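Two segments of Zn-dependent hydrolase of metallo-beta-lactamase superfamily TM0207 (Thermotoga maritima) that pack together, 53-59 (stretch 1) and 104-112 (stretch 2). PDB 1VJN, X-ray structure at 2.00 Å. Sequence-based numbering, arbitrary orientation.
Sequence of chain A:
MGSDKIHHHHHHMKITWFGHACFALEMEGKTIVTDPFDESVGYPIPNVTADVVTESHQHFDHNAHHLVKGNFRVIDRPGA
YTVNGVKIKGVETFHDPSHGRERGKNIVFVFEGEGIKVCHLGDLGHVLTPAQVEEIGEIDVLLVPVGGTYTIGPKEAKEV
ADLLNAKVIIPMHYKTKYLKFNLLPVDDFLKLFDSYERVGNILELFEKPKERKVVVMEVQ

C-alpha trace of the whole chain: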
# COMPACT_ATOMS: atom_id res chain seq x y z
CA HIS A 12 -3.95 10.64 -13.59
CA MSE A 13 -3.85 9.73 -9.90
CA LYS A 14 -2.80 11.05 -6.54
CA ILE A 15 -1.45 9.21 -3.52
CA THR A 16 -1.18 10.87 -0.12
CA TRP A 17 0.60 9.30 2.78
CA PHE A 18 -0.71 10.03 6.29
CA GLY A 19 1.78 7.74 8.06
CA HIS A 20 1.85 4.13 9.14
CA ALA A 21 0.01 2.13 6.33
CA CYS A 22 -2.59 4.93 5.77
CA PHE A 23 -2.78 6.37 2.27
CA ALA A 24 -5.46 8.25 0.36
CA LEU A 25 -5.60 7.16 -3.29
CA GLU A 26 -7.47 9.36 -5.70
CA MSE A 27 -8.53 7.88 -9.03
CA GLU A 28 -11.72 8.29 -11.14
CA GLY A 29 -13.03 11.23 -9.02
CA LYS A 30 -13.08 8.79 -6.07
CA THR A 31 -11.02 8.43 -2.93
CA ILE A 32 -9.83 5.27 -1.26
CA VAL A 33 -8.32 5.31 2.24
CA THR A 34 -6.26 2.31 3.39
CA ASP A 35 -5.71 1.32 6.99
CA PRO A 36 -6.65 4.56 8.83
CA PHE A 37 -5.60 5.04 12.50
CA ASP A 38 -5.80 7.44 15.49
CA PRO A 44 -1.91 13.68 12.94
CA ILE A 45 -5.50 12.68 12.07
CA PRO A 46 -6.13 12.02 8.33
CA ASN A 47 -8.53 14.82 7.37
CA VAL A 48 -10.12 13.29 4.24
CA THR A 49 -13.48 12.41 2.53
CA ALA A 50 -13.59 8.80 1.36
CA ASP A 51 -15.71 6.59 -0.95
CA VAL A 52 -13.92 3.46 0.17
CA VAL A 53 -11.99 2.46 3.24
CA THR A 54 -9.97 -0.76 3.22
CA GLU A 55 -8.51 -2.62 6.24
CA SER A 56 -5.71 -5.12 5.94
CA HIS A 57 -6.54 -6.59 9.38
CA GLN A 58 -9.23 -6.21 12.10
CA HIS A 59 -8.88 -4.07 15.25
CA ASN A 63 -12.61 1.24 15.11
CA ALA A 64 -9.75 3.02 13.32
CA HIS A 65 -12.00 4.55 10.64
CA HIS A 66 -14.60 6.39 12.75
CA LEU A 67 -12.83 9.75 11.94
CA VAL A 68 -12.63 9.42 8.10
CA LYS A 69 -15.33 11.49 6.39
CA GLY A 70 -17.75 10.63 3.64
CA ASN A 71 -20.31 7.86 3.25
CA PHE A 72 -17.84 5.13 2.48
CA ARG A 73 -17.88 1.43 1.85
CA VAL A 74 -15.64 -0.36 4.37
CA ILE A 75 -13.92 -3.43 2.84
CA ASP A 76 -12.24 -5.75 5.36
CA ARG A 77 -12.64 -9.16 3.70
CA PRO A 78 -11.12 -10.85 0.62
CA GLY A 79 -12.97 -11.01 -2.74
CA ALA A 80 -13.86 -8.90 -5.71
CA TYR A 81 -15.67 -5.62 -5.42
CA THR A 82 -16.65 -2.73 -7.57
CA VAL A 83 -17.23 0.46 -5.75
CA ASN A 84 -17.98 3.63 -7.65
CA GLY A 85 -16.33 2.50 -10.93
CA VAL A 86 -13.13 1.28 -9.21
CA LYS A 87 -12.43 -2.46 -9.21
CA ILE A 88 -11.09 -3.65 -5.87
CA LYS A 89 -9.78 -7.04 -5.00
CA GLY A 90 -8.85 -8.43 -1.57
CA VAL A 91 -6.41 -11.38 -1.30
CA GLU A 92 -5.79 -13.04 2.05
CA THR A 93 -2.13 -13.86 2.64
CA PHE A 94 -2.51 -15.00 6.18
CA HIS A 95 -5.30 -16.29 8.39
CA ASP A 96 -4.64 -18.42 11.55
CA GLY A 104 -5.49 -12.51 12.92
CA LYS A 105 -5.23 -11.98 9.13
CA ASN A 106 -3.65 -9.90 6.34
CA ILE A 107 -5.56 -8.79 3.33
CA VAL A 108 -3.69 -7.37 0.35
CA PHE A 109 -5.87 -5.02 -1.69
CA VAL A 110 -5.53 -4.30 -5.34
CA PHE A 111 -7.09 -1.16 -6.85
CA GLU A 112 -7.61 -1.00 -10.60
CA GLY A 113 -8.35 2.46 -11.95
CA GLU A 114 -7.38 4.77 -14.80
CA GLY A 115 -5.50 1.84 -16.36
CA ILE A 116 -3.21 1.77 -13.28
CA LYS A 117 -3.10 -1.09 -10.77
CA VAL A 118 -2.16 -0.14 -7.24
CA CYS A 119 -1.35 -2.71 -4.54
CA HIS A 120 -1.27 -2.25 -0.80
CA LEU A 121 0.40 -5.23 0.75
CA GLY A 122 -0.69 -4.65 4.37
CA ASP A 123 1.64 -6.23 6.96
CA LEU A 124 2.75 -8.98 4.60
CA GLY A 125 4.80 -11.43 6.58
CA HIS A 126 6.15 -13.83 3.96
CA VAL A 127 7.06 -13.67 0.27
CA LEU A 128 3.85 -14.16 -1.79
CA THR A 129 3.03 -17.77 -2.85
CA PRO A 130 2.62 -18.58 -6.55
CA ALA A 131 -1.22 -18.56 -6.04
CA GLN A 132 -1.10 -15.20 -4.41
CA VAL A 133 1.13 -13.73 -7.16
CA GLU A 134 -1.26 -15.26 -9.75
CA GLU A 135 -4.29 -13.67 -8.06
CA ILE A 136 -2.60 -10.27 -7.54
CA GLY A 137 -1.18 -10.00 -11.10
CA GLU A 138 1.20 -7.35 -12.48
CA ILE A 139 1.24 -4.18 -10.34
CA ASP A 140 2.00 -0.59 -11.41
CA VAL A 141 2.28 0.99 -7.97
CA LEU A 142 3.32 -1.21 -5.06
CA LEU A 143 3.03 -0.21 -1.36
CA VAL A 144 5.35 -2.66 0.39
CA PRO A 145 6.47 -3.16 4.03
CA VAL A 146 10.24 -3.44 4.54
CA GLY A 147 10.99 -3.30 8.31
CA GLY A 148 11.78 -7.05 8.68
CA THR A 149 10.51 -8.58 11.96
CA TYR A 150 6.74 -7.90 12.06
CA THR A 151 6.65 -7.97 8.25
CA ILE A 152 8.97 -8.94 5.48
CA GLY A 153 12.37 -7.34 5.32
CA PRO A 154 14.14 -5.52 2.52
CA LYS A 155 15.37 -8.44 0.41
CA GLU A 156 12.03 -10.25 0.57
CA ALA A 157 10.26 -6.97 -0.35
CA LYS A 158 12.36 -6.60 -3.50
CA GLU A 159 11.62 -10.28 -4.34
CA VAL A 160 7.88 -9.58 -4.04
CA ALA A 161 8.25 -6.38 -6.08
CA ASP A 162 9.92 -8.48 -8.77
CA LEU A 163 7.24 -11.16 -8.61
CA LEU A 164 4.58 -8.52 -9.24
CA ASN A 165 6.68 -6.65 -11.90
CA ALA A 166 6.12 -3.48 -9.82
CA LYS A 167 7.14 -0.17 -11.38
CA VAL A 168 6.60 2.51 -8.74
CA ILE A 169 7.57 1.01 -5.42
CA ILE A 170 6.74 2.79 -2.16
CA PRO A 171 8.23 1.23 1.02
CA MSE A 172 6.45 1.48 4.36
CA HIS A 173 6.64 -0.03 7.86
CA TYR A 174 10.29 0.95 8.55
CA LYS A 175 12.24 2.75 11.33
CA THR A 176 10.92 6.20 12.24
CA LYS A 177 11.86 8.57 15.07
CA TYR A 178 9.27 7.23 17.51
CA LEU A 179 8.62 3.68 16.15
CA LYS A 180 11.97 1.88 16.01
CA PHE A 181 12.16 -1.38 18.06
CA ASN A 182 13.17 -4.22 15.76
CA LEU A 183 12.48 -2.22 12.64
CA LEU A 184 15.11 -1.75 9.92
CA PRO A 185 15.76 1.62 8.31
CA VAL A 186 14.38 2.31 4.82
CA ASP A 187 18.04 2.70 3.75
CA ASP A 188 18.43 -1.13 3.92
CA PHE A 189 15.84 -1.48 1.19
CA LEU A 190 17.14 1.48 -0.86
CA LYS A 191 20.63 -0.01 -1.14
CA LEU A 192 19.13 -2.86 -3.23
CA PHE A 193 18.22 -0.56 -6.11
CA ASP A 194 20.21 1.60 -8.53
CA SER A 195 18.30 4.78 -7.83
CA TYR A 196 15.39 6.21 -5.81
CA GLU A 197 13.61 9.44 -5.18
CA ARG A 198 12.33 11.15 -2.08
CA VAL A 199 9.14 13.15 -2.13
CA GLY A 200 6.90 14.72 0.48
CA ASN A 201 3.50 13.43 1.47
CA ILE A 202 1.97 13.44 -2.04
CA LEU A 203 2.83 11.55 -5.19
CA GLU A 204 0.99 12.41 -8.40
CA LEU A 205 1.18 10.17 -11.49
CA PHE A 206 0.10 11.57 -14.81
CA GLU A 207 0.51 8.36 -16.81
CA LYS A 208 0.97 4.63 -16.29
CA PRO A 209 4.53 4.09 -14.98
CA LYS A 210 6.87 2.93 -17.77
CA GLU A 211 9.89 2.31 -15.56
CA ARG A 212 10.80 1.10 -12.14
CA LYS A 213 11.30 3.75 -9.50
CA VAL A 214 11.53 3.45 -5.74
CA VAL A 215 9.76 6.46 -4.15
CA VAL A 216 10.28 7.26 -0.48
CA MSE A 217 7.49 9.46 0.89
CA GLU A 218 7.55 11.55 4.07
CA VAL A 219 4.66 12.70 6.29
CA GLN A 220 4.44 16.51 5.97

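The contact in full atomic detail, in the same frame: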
# COMPACT_ATOMS: atom_id res chain seq x y z
N VAL A 53 -13.03 2.70 2.27
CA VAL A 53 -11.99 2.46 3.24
C VAL A 53 -11.66 0.99 3.21
O VAL A 53 -12.55 0.14 3.35
CB VAL A 53 -12.42 2.88 4.67
CG1 VAL A 53 -11.39 2.46 5.69
CG2 VAL A 53 -12.64 4.37 4.76
N THR A 54 -10.38 0.65 3.03
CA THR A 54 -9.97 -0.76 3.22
C THR A 54 -9.14 -1.01 4.50
O THR A 54 -8.42 -0.13 4.95
CB THR A 54 -9.15 -1.21 2.04
OG1 THR A 54 -7.97 -0.41 1.96
CG2 THR A 54 -9.91 -1.05 0.68
N GLU A 55 -9.22 -2.24 5.03
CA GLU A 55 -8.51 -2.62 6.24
C GLU A 55 -7.83 -3.94 6.01
O GLU A 55 -8.49 -4.94 5.86
CB GLU A 55 -9.49 -2.83 7.42
CG GLU A 55 -10.41 -1.66 7.77
CD GLU A 55 -9.77 -0.56 8.59
OE1 GLU A 55 -8.53 -0.60 8.89
OE2 GLU A 55 -10.55 0.35 8.95
N SER A 56 -6.51 -3.94 6.06
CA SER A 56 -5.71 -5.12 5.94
C SER A 56 -5.88 -6.14 7.07
O SER A 56 -5.67 -7.34 6.85
CB SER A 56 -4.25 -4.72 5.78
OG SER A 56 -3.77 -4.14 6.95
N HIS A 57 -6.27 -5.69 8.27
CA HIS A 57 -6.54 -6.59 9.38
C HIS A 57 -7.53 -5.95 10.36
O HIS A 57 -7.74 -4.74 10.32
CB HIS A 57 -5.26 -6.97 10.10
CG HIS A 57 -4.44 -5.82 10.53
ND1 HIS A 57 -3.60 -5.15 9.67
CD2 HIS A 57 -4.37 -5.16 11.72
CE1 HIS A 57 -3.04 -4.13 10.31
NE2 HIS A 57 -3.48 -4.13 11.56
N GLN A 58 -8.17 -6.75 11.19
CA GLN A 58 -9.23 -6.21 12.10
C GLN A 58 -8.64 -5.64 13.37
O GLN A 58 -7.54 -6.01 13.76
CB GLN A 58 -10.26 -7.28 12.43
CG GLN A 58 -10.97 -7.85 11.19
CD GLN A 58 -12.49 -7.78 11.30
OE1 GLN A 58 -13.06 -8.24 12.29
NE2 GLN A 58 -13.14 -7.22 10.28
N HIS A 59 -9.37 -4.74 14.03
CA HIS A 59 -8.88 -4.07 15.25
C HIS A 59 -9.93 -3.15 15.90
O HIS A 59 -10.75 -3.60 16.70
N GLY A 104 -4.77 -13.45 13.80
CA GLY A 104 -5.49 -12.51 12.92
C GLY A 104 -5.46 -12.83 11.42
O GLY A 104 -5.59 -13.99 11.01
N LYS A 105 -5.29 -11.80 10.60
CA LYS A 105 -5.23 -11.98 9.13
C LYS A 105 -4.47 -10.85 8.46
O LYS A 105 -4.15 -9.86 9.10
CB LYS A 105 -6.65 -12.02 8.54
CG LYS A 105 -7.35 -10.63 8.54
CD LYS A 105 -8.83 -10.77 8.48
CE LYS A 105 -9.47 -9.39 8.48
NZ LYS A 105 -10.97 -9.43 8.50
N ASN A 106 -4.21 -10.98 7.15
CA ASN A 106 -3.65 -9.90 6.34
C ASN A 106 -4.30 -9.96 4.99
O ASN A 106 -4.24 -10.97 4.30
CB ASN A 106 -2.13 -9.98 6.22
CG ASN A 106 -1.55 -8.76 5.60
OD1 ASN A 106 -1.56 -7.66 6.19
ND2 ASN A 106 -1.09 -8.91 4.36
N ILE A 107 -4.98 -8.88 4.63
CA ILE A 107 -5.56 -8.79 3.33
C ILE A 107 -4.81 -7.73 2.54
O ILE A 107 -4.73 -6.60 2.94
CB ILE A 107 -7.01 -8.45 3.42
CG1 ILE A 107 -7.75 -9.45 4.31
CG2 ILE A 107 -7.66 -8.47 2.00
CD1 ILE A 107 -9.14 -9.08 4.60
N VAL A 108 -4.29 -8.17 1.39
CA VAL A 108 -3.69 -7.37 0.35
C VAL A 108 -4.83 -6.87 -0.53
O VAL A 108 -5.71 -7.64 -0.94
CB VAL A 108 -2.75 -8.27 -0.51
CG1 VAL A 108 -2.33 -7.61 -1.74
CG2 VAL A 108 -1.57 -8.77 0.33
N PHE A 109 -4.86 -5.58 -0.80
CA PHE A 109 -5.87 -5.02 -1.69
C PHE A 109 -5.28 -4.53 -2.97
O PHE A 109 -4.21 -3.92 -2.97
CB PHE A 109 -6.61 -3.87 -0.97
CG PHE A 109 -7.58 -4.37 0.05
CD1 PHE A 109 -8.79 -4.91 -0.35
CD2 PHE A 109 -7.30 -4.32 1.41
CE1 PHE A 109 -9.66 -5.39 0.55
CE2 PHE A 109 -8.21 -4.83 2.31
CZ PHE A 109 -9.36 -5.34 1.90
N VAL A 110 -5.97 -4.78 -4.06
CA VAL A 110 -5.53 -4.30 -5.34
C VAL A 110 -6.61 -3.34 -5.88
O VAL A 110 -7.78 -3.67 -5.93
CB VAL A 110 -5.30 -5.47 -6.28
CG1 VAL A 110 -4.80 -4.99 -7.61
CG2 VAL A 110 -4.29 -6.44 -5.69
N PHE A 111 -6.19 -2.17 -6.29
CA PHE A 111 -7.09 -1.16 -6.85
C PHE A 111 -6.76 -0.96 -8.33
O PHE A 111 -5.60 -0.73 -8.71
CB PHE A 111 -6.95 0.15 -6.08
CG PHE A 111 -6.98 -0.04 -4.61
CD1 PHE A 111 -8.18 -0.13 -3.93
CD2 PHE A 111 -5.81 -0.16 -3.89
CE1 PHE A 111 -8.22 -0.31 -2.59
CE2 PHE A 111 -5.84 -0.36 -2.54
CZ PHE A 111 -7.04 -0.45 -1.89
N GLU A 112 -7.78 -1.08 -9.16
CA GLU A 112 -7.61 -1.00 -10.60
C GLU A 112 -8.40 0.20 -11.07
O GLU A 112 -9.62 0.22 -10.91
CB GLU A 112 -8.07 -2.29 -11.27
CG GLU A 112 -7.84 -2.36 -12.78
CD GLU A 112 -7.79 -3.79 -13.34
OE1 GLU A 112 -7.93 -4.78 -12.57
OE2 GLU A 112 -7.58 -3.94 -14.57
O HOH W 1 -2.21 -5.92 7.78

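The two segments run antiparallel, the vectors from CA 54 to 58 and from CA 105 to 111 lying 177° apart, and together they bury 426 Å². The closest CA pairing joins Ser56 to Ile107, at 4.5 Å between the two CA atoms, and the only direct hydrogen bond across the contact forms there.

The CA-to-CB bond of Val53 points away from stretch 2, and the residue takes no part. With Thr54 the alternation of the strand turns the CA-to-CB bond toward the partner. Thr54 CB stands 3.7 Å from Phe109 CD2 and 3.9 Å from the centroid of the Phe109 ring, only 19° off the ring normal, so this is a CH-pi contact over the face. The methyl extends the packing: Thr54 CG2 lies 3.8 Å from Phe111 CE1 and near the plane of that ring. One small residue thus meets one aromatic ring over its face and the other at its edge.

The CA-to-CB bond of Glu55 points away, and its backbone makes the contact. Glu55 O approaches Phe109 CE2 at 3.6 Å, near the ring plane, where the slightly positive ring hydrogens make a carbonyl oxygen a reasonable neighbour.

Ser56 anchors the pairing through its main chain. Ile107 N donates to Ser56 O at 2.8 Å with an N-H...acceptor angle of 154°, a short and fairly straight bond. The same oxygen accepts a CA-H...O contact from Asn106 CA at 3.3 Å (137° at H), and Ser56 CA returns a similar one to Ile107 O at 3.5 Å (132° at H). The side chain reaches the partner through solvent: the oxygen of water 1 lies 2.5 Å from Ser56 OG and 2.4 Å from Asn106 OD1, within hydrogen-bonding reach of both, and so bridges the two stretches. These distances are short for water-mediated hydrogen bonds.

His57 joins this polar cluster. Its ND1 donates to Ser56 OG at 2.9 Å, within stretch 1, and also lies 2.5 Å from the oxygen of water 1. Although the end of its side chain leads away from stretch 2, its base remains close, with His57 CB 3.3 Å from Lys105 O.

At Gln58 the contact passes to the extended Lys105 side chain. Chi1 of Lys105 is p, while chi2 to chi4 are all t, and its end comes nearer to stretch 1 than its sideways CA-to-CB bond would suggest. Lys105 NZ lies 3.1 Å from Gln58 CG, a close approach to a carbon rather than a polar bond; the ammonium group is hydrogen-bonded elsewhere in the structure. His59, modelled without its side chain, makes no contact.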